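Local coordinates for putative C39-like peptidase (Bacillus anthracis, PDB 3ERV), which is a putative C39-like cysteine peptidase of the papain-like clan CA, which probably cleaves peptide bonds, although its substrate and biological role are unknown, at residues 52-56 with 68-72; 58-64 with 118-122; 32-37 with 139-144. All coordinates share one frame; numbering follows the deposited sequence.

Contact 1: residues 52-56 with 68-72; sequences VTSLA and KMKLA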
loop_
_atom_site.group_PDB
_atom_site.type_symbol
_atom_site.label_atom_id
_atom_site.label_comp_id
_atom_site.label_asym_id
_atom_site.label_seq_id
_atom_site.Cartn_x
_atom_site.Cartn_y
_atom_site.Cartn_z
ATOM N N VAL A 52 1.272 -6.590 -0.139
ATOM C CA VAL A 52 2.286 -7.354 0.589
ATOM C C VAL A 52 3.683 -7.167 -0.033
ATOM O O VAL A 52 4.706 -7.284 0.658
ATOM C CB VAL A 52 1.948 -8.870 0.758
ATOM C CG1 VAL A 52 0.633 -9.081 1.573
ATOM C CG2 VAL A 52 1.925 -9.656 -0.600
ATOM N N THR A 53 3.728 -6.916 -1.335
ATOM C CA THR A 53 5.023 -6.737 -2.006
ATOM C C THR A 53 5.663 -5.397 -1.629
ATOM O O THR A 53 6.878 -5.358 -1.400
ATOM C CB THR A 53 4.912 -6.916 -3.554
ATOM O OG1 THR A 53 4.381 -8.218 -3.841
ATOM C CG2 THR A 53 6.277 -6.820 -4.208
ATOM N N SER A 54 4.856 -4.308 -1.578
ATOM C CA SER A 54 5.299 -2.993 -1.067
ATOM C C SER A 54 5.734 -3.058 0.412
ATOM O O SER A 54 6.750 -2.464 0.838
ATOM C CB SER A 54 4.168 -1.951 -1.187
ATOM O OG SER A 54 3.780 -1.705 -2.565
ATOM N N LEU A 55 4.933 -3.771 1.189
ATOM C CA LEU A 55 5.269 -4.018 2.549
ATOM C C LEU A 55 6.601 -4.776 2.649
ATOM O O LEU A 55 7.415 -4.418 3.477
ATOM C CB LEU A 55 4.139 -4.762 3.299
ATOM C CG LEU A 55 4.494 -4.927 4.801
ATOM C CD1 LEU A 55 4.603 -3.551 5.519
ATOM C CD2 LEU A 55 3.477 -5.879 5.527
ATOM N N ALA A 56 6.828 -5.783 1.800
ATOM C CA ALA A 56 8.098 -6.492 1.809
ATOM C C ALA A 56 9.333 -5.587 1.575
ATOM O O ALA A 56 10.296 -5.594 2.357
ATOM C CB ALA A 56 8.060 -7.713 0.828
ATOM N N LYS A 68 7.981 -11.482 -0.042
ATOM C CA LYS A 68 6.588 -11.283 -0.358
ATOM C C LYS A 68 5.707 -12.539 -0.182
ATOM O O LYS A 68 4.522 -12.396 0.093
ATOM C CB LYS A 68 6.449 -10.750 -1.781
ATOM C CG LYS A 68 6.636 -11.822 -2.870
ATOM C CD LYS A 68 6.892 -11.147 -4.259
ATOM C CE LYS A 68 6.786 -12.183 -5.362
ATOM N NZ LYS A 68 7.513 -11.809 -6.594
ATOM N N MET A 69 6.260 -13.744 -0.369
ATOM C CA MET A 69 5.477 -14.975 -0.235
ATOM C C MET A 69 5.110 -15.255 1.224
ATOM O O MET A 69 4.009 -15.738 1.544
ATOM C CB MET A 69 6.231 -16.195 -0.837
ATOM C CG MET A 69 6.650 -16.023 -2.364
ATOM S SD MET A 69 5.187 -15.721 -3.375
ATOM C CE MET A 69 4.174 -17.140 -2.860
ATOM N N LYS A 70 6.034 -14.979 2.132
ATOM C CA LYS A 70 5.720 -15.172 3.546
ATOM C C LYS A 70 4.645 -14.170 3.969
ATOM O O LYS A 70 3.710 -14.492 4.683
ATOM C CB LYS A 70 6.992 -15.027 4.411
ATOM C CG LYS A 70 6.740 -15.259 5.907
ATOM C CD LYS A 70 7.900 -16.116 6.511
ATOM C CE LYS A 70 7.801 -16.341 8.031
ATOM N NZ LYS A 70 7.957 -15.074 8.813
ATOM N N LEU A 71 4.762 -12.939 3.496
ATOM C CA LEU A 71 3.797 -11.909 3.861
ATOM C C LEU A 71 2.416 -12.216 3.257
ATOM O O LEU A 71 1.354 -11.924 3.880
ATOM C CB LEU A 71 4.277 -10.509 3.408
ATOM C CG LEU A 71 5.573 -10.058 4.114
ATOM C CD1 LEU A 71 5.963 -8.690 3.584
ATOM C CD2 LEU A 71 5.390 -9.990 5.646
ATOM N N ALA A 72 2.444 -12.773 2.043
ATOM C CA ALA A 72 1.205 -13.163 1.378
ATOM C C ALA A 72 0.473 -14.274 2.149
ATOM O O ALA A 72 -0.762 -14.323 2.154
ATOM C CB ALA A 72 1.469 -13.601 -0.021
#
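Lys68 NZ is gripped by three oxygens, through a salt bridge to Glu45 OE1, a hydrogen bond to Gln41 O and a weak one to Gln42 O, and the stem of this lysine lies alongside Thr53. With Lys68 CG set between the backbone N and the carbonyl carbon (chi1 77°), the extended chain runs the same way as the Thr53 side chain and brings Lys68 CD within 3.9 Å of Thr53 OG1; Lys68 CB lies equally near. That hydroxyl bonds to Gly49 O, one turn back, and lies near, without touching, the probable Cys-His-Asp triad of Cys50, His178 and Asp194, consistent with the papain-like clan, where the cysteine heads the central helix, here 50-61. Segments 52-56 and 68-72 cross at 127°, their axes approaching to 8.6 Å. Between them Leu71 CD1 rests on the backbone, 3.5 Å from both Val52 O and Ala56 N, the two ends of one helical hydrogen bond, and 3.6 Å from Ala56 CB. Val52 answers with two branches: CG1 meets Leu71 O, while CG2 reaches Ala72 CB at 4.0 Å. Leu55 CG touches Leu71 CD1 at 4.2 Å, and the Leu55 side chain also packs on helix 109-119.

Contact 2: residues 58-64 with 118-122; sequences MLQYAGI and KYLPN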
loop_
_atom_site.group_PDB
_atom_site.type_symbol
_atom_site.label_atom_id
_atom_site.label_comp_id
_atom_site.label_asym_id
_atom_site.label_seq_id
_atom_site.Cartn_x
_atom_site.Cartn_y
_atom_site.Cartn_z
ATOM N N MET A 58 9.496 -2.364 2.161
ATOM C CA MET A 58 9.607 -1.506 3.349
ATOM C C MET A 58 10.290 -2.238 4.482
ATOM O O MET A 58 11.256 -1.716 5.091
ATOM C CB MET A 58 8.206 -1.024 3.816
ATOM C CG MET A 58 8.135 0.148 4.917
ATOM S SD MET A 58 6.628 0.241 5.959
ATOM C CE MET A 58 7.041 -1.123 7.076
ATOM N N LEU A 59 9.792 -3.446 4.778
ATOM C CA LEU A 59 10.375 -4.283 5.852
ATOM C C LEU A 59 11.868 -4.628 5.633
ATOM O O LEU A 59 12.671 -4.541 6.570
ATOM C CB LEU A 59 9.564 -5.585 5.982
ATOM C CG LEU A 59 8.173 -5.371 6.652
ATOM C CD1 LEU A 59 7.411 -6.696 6.783
ATOM C CD2 LEU A 59 8.366 -4.720 8.024
ATOM N N GLN A 60 12.221 -5.062 4.420
ATOM C CA GLN A 60 13.625 -5.260 4.030
ATOM C C GLN A 60 14.502 -4.040 4.290
ATOM O O GLN A 60 15.576 -4.161 4.906
ATOM C CB GLN A 60 13.741 -5.668 2.546
ATOM C CG GLN A 60 13.246 -7.041 2.331
ATOM C CD GLN A 60 13.288 -7.472 0.886
ATOM O OE1 GLN A 60 13.828 -6.758 0.018
ATOM N NE2 GLN A 60 12.717 -8.667 0.604
ATOM N N TYR A 61 14.078 -2.872 3.803
ATOM C CA TYR A 61 14.856 -1.646 4.041
ATOM C C TYR A 61 14.974 -1.337 5.533
ATOM O O TYR A 61 15.979 -0.818 5.980
ATOM C CB TYR A 61 14.168 -0.452 3.404
ATOM C CG TYR A 61 15.028 0.764 3.223
ATOM C CD1 TYR A 61 16.179 0.712 2.433
ATOM C CD2 TYR A 61 14.668 1.982 3.814
ATOM C CE1 TYR A 61 16.934 1.869 2.204
ATOM C CE2 TYR A 61 15.429 3.133 3.632
ATOM C CZ TYR A 61 16.544 3.069 2.819
ATOM O OH TYR A 61 17.266 4.192 2.622
ATOM N N ALA A 62 13.934 -1.645 6.290
ATOM C CA ALA A 62 13.996 -1.487 7.745
ATOM C C ALA A 62 14.920 -2.517 8.435
ATOM O O ALA A 62 15.126 -2.431 9.637
ATOM C CB ALA A 62 12.596 -1.533 8.336
ATOM N N GLY A 63 15.472 -3.488 7.693
ATOM C CA GLY A 63 16.375 -4.434 8.304
ATOM C C GLY A 63 15.812 -5.833 8.540
ATOM O O GLY A 63 16.496 -6.694 9.089
ATOM N N ILE A 64 14.570 -6.084 8.118
ATOM C CA ILE A 64 13.957 -7.397 8.362
ATOM C C ILE A 64 14.224 -8.343 7.184
ATOM O O ILE A 64 14.048 -7.938 6.018
ATOM C CB ILE A 64 12.414 -7.276 8.569
ATOM C CG1 ILE A 64 12.092 -6.206 9.630
ATOM C CG2 ILE A 64 11.786 -8.694 8.849
ATOM C CD1 ILE A 64 12.656 -6.525 11.027
ATOM N N LYS A 118 3.893 -7.333 13.278
ATOM C CA LYS A 118 4.428 -8.642 13.558
ATOM C C LYS A 118 5.959 -8.561 13.474
ATOM O O LYS A 118 6.690 -9.163 14.278
ATOM C CB LYS A 118 3.911 -9.683 12.552
ATOM C CG LYS A 118 4.307 -11.115 12.908
ATOM C CD LYS A 118 4.063 -12.150 11.781
ATOM C CE LYS A 118 4.682 -13.511 12.128
ATOM N NZ LYS A 118 6.033 -13.665 11.487
ATOM N N TYR A 119 6.442 -7.803 12.497
ATOM C CA TYR A 119 7.870 -7.769 12.218
ATOM C C TYR A 119 8.579 -6.564 12.869
ATOM O O TYR A 119 9.776 -6.622 13.113
ATOM C CB TYR A 119 8.099 -7.738 10.700
ATOM C CG TYR A 119 7.793 -9.039 10.076
ATOM C CD1 TYR A 119 8.776 -10.023 9.969
ATOM C CD2 TYR A 119 6.500 -9.339 9.641
ATOM C CE1 TYR A 119 8.468 -11.229 9.427
ATOM C CE2 TYR A 119 6.205 -10.545 9.096
ATOM C CZ TYR A 119 7.182 -11.470 8.991
ATOM O OH TYR A 119 6.869 -12.671 8.446
ATOM N N LEU A 120 7.845 -5.488 13.102
ATOM C CA LEU A 120 8.383 -4.289 13.753
ATOM C C LEU A 120 7.458 -3.849 14.926
ATOM O O LEU A 120 6.829 -2.769 14.881
ATOM C CB LEU A 120 8.506 -3.160 12.729
ATOM C CG LEU A 120 9.470 -3.357 11.539
ATOM C CD1 LEU A 120 9.256 -2.206 10.519
ATOM C CD2 LEU A 120 10.924 -3.427 11.997
ATOM N N PRO A 121 7.342 -4.702 15.960
ATOM C CA PRO A 121 6.343 -4.426 17.015
ATOM C C PRO A 121 6.520 -3.075 17.672
ATOM O O PRO A 121 5.539 -2.447 18.085
ATOM C CB PRO A 121 6.548 -5.556 18.023
ATOM C CG PRO A 121 7.882 -6.193 17.670
ATOM C CD PRO A 121 8.062 -5.966 16.182
ATOM N N ASN A 122 7.749 -2.584 17.709
ATOM C CA ASN A 122 7.984 -1.313 18.377
ATOM C C ASN A 122 8.299 -0.128 17.467
ATOM O O ASN A 122 8.475 0.990 17.963
ATOM C CB ASN A 122 9.087 -1.536 19.401
ATOM C CG ASN A 122 8.697 -2.635 20.370
ATOM O OD1 ASN A 122 7.592 -2.581 20.933
ATOM N ND2 ASN A 122 9.532 -3.676 20.497
#
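Ile64 puts CG1 beside its own backbone N (chi1 -51°) and folds CD1 round (chi2 -62°), which splits its branches between two neighbours: CG2 comes within 3.5 Å of Tyr119 CD1, and CD1 reaches Leu120 CD2 at 3.7 Å. Leu59 likewise divides its two methyls between Tyr119 and Leu120. Its CD1 lies 4.0 Å from Tyr119 CD2, the two side chains crossing at about a right angle; the Leu59 and Leu120 side chains slide past each other in opposite directions, Leu59 CD2 3.7 Å from Leu120 CD1. That same Leu120 methyl touches Ala62 CB and Met58 CE, so Leu120 sits among four residues of 58-64. Ile64 is brought round by a Schellman motif at Gly63, in which Ile64 N bonds to Leu59 O at 2.9 Å. The apolar cluster continues into Leu71 of helix 68-74, which packs on Leu59 and Tyr119, and into Tyr223, which touches Leu120. At the far end of the Tyr119 ring, OH hydrogen-bonds with Glu74 OE1 and Lys70 NZ and weakly with Lys118 NZ. With no polar bond between the two segments, their fit rests on how methyl groups meet the ring and each other, while the bonded hydroxyl fixes where the ring lies.

Contact 3: residues 32-37 with 139-144; sequences VILSNV and VKAGQP. With EDO (1,2-ethanediol), chain C.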
loop_
_atom_site.group_PDB
_atom_site.type_symbol
_atom_site.label_atom_id
_atom_site.label_comp_id
_atom_site.label_asym_id
_atom_site.label_seq_id
_atom_site.Cartn_x
_atom_site.Cartn_y
_atom_site.Cartn_z
ATOM N N VAL A 32 14.291 14.871 -2.429
ATOM C CA VAL A 32 14.662 13.749 -1.594
ATOM C C VAL A 32 14.315 12.413 -2.252
ATOM O O VAL A 32 13.206 12.246 -2.769
ATOM C CB VAL A 32 13.989 13.851 -0.228
ATOM C CG1 VAL A 32 14.392 12.671 0.648
ATOM C CG2 VAL A 32 14.393 15.143 0.414
ATOM N N ILE A 33 15.275 11.481 -2.250
ATOM C CA ILE A 33 14.990 10.124 -2.700
ATOM C C ILE A 33 15.788 9.035 -1.965
ATOM O O ILE A 33 17.005 9.140 -1.807
ATOM C CB ILE A 33 15.195 9.961 -4.204
ATOM C CG1 ILE A 33 14.819 8.539 -4.612
ATOM C CG2 ILE A 33 16.645 10.299 -4.591
ATOM C CD1 ILE A 33 14.045 8.499 -5.874
ATOM N N LEU A 34 15.069 7.995 -1.531
ATOM C CA LEU A 34 15.648 6.862 -0.832
ATOM C C LEU A 34 15.849 5.799 -1.897
ATOM O O LEU A 34 15.090 4.809 -2.001
ATOM C CB LEU A 34 14.681 6.378 0.263
ATOM C CG LEU A 34 14.280 7.396 1.343
ATOM C CD1 LEU A 34 13.206 6.802 2.220
ATOM C CD2 LEU A 34 15.474 7.864 2.224
ATOM N N SER A 35 16.894 6.005 -2.695
ATOM C CA SER A 35 17.049 5.260 -3.920
ATOM C C SER A 35 17.547 3.836 -3.662
ATOM O O SER A 35 17.559 3.016 -4.568
ATOM C CB SER A 35 17.975 6.034 -4.867
ATOM O OG SER A 35 19.248 6.226 -4.268
ATOM N N ASN A 36 17.904 3.508 -2.419
ATOM C CA ASN A 36 18.338 2.123 -2.130
ATOM C C ASN A 36 17.328 1.234 -1.429
ATOM O O ASN A 36 17.654 0.110 -0.950
ATOM C CB ASN A 36 19.738 2.067 -1.477
ATOM C CG ASN A 36 20.839 2.354 -2.490
ATOM O OD1 ASN A 36 20.553 2.472 -3.705
ATOM N ND2 ASN A 36 22.098 2.414 -2.032
ATOM N N VAL A 37 16.099 1.728 -1.387
ATOM C CA VAL A 37 14.958 0.900 -1.007
ATOM C C VAL A 37 14.967 -0.257 -2.018
ATOM O O VAL A 37 14.998 -0.029 -3.227
ATOM C CB VAL A 37 13.604 1.730 -1.069
ATOM C CG1 VAL A 37 12.350 0.810 -0.979
ATOM C CG2 VAL A 37 13.618 2.854 0.003
ATOM N N VAL A 139 9.806 10.359 4.711
ATOM C CA VAL A 139 10.759 10.052 3.658
ATOM C C VAL A 139 12.046 10.845 3.868
ATOM O O VAL A 139 13.168 10.330 3.760
ATOM C CB VAL A 139 10.162 10.415 2.290
ATOM C CG1 VAL A 139 11.229 10.260 1.176
ATOM C CG2 VAL A 139 8.866 9.577 2.032
ATOM N N LYS A 140 11.884 12.117 4.190
ATOM C CA LYS A 140 13.052 12.951 4.398
ATOM C C LYS A 140 13.806 12.416 5.628
ATOM O O LYS A 140 15.030 12.402 5.643
ATOM C CB LYS A 140 12.612 14.401 4.615
ATOM C CG LYS A 140 13.675 15.228 5.251
ATOM C CD LYS A 140 14.317 16.070 4.229
ATOM C CE LYS A 140 13.791 17.469 4.419
ATOM N NZ LYS A 140 14.667 18.219 5.383
ATOM N N ALA A 141 13.084 11.951 6.648
ATOM C CA ALA A 141 13.790 11.371 7.801
ATOM C C ALA A 141 14.419 10.002 7.466
ATOM O O ALA A 141 15.153 9.429 8.270
ATOM C CB ALA A 141 12.882 11.273 9.013
ATOM N N GLY A 142 14.159 9.484 6.276
ATOM C CA GLY A 142 14.827 8.259 5.849
ATOM C C GLY A 142 13.954 7.016 5.877
ATOM O O GLY A 142 14.440 5.888 5.658
ATOM N N GLN A 143 12.670 7.194 6.177
ATOM C CA GLN A 143 11.723 6.056 6.231
ATOM C C GLN A 143 10.683 6.131 5.099
ATOM O O GLN A 143 9.820 7.019 5.097
ATOM C CB GLN A 143 11.006 5.942 7.593
ATOM C CG GLN A 143 11.917 5.505 8.748
ATOM C CD GLN A 143 12.940 6.556 9.022
ATOM O OE1 GLN A 143 12.594 7.727 9.274
ATOM N NE2 GLN A 143 14.212 6.184 8.926
ATOM N N PRO A 144 10.761 5.190 4.153
ATOM C CA PRO A 144 9.790 5.154 3.039
ATOM C C PRO A 144 8.394 4.745 3.550
ATOM O O PRO A 144 8.250 4.236 4.687
ATOM C CB PRO A 144 10.362 4.075 2.103
ATOM C CG PRO A 144 11.084 3.096 3.025
ATOM C CD PRO A 144 11.602 3.968 4.216
HETATM C C1 EDO C . 18.073 0.227 -6.393
HETATM O O1 EDO C . 19.144 1.101 -5.973
HETATM C C2 EDO C . 17.391 -0.444 -5.188
HETATM O O2 EDO C . 17.771 -1.815 -5.052
#
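Leu34 wedges its two methyls into the turn that follows helix 132-140. Its CD1 lies 3.5 Å from Pro144 N and 3.8 Å from Pro144 CD, and its CD2 touches Gly142 CA and Val139 O, the latter at 3.7 Å. On one flank Val37 CG2 slides past the proline ring, 4.0 Å from Pro144 CG. On the other, Val32 carries CG1 opposite its backbone N (chi1 -180°) against Val139 CG1 at 4.0 Å, while its CG2 meets Lys140 CD at 3.9 Å, where the bent lysine chain crosses it at about a right angle. The surface Leu34 leans on is shaped by a Schellman motif: Gly142 has positive phi, and its N bonds back to Val139 O at 2.8 Å, so that one carbonyl both closes the helix end and borders the leucine methyl. From there the chain passes through Gln143 and Pro144 into strand 145-150. On the opposing side a type I beta turn from Leu34 to Val37, closed by Val37 N to Leu34 O, swings Val37 round toward Pro144. Both ends are tied to the antiparallel sheet: Val32 and Leu34 share backbone hydrogen bonds with Tyr185 and Ile183 of strand 177-185, and Pro144 O accepts a hydrogen bond from Ser222 OG of strand 220-223. Tyr61 of helix 50-61 packs on Leu34, Val37 and Pro144. Further out, Val37 O accepts a hydrogen bond from Arg193 NH2, and a 1,2-ethanediol molecule, probably from the crystallisation liquor, sits by the turn, its O1 donating to Ser35 O at 2.9 Å.

In the fold
Helix 50-61 is shared by contacts 1 and 2: its early turns meet helix 68-74, its last turn and the following residues meet the end of helix 109-119. Contact 1 is buried, whereas contacts 2 and 3 are partly exposed. Contacts 1 and 2 touch through a common leucine-tyrosine cluster. Contact 3 stays clear of contact 1 but meets contact 2 at Tyr61. Contact 1 packs helix on helix, with a hydroxyl and a lysine stem at its edge near the probable active-site residues. In contacts 2 and 3 a Schellman turn ending a helix packs against a distant piece of chain; contact 2 adds a polar-ended tyrosine, contact 3 a lysine stem at the surface.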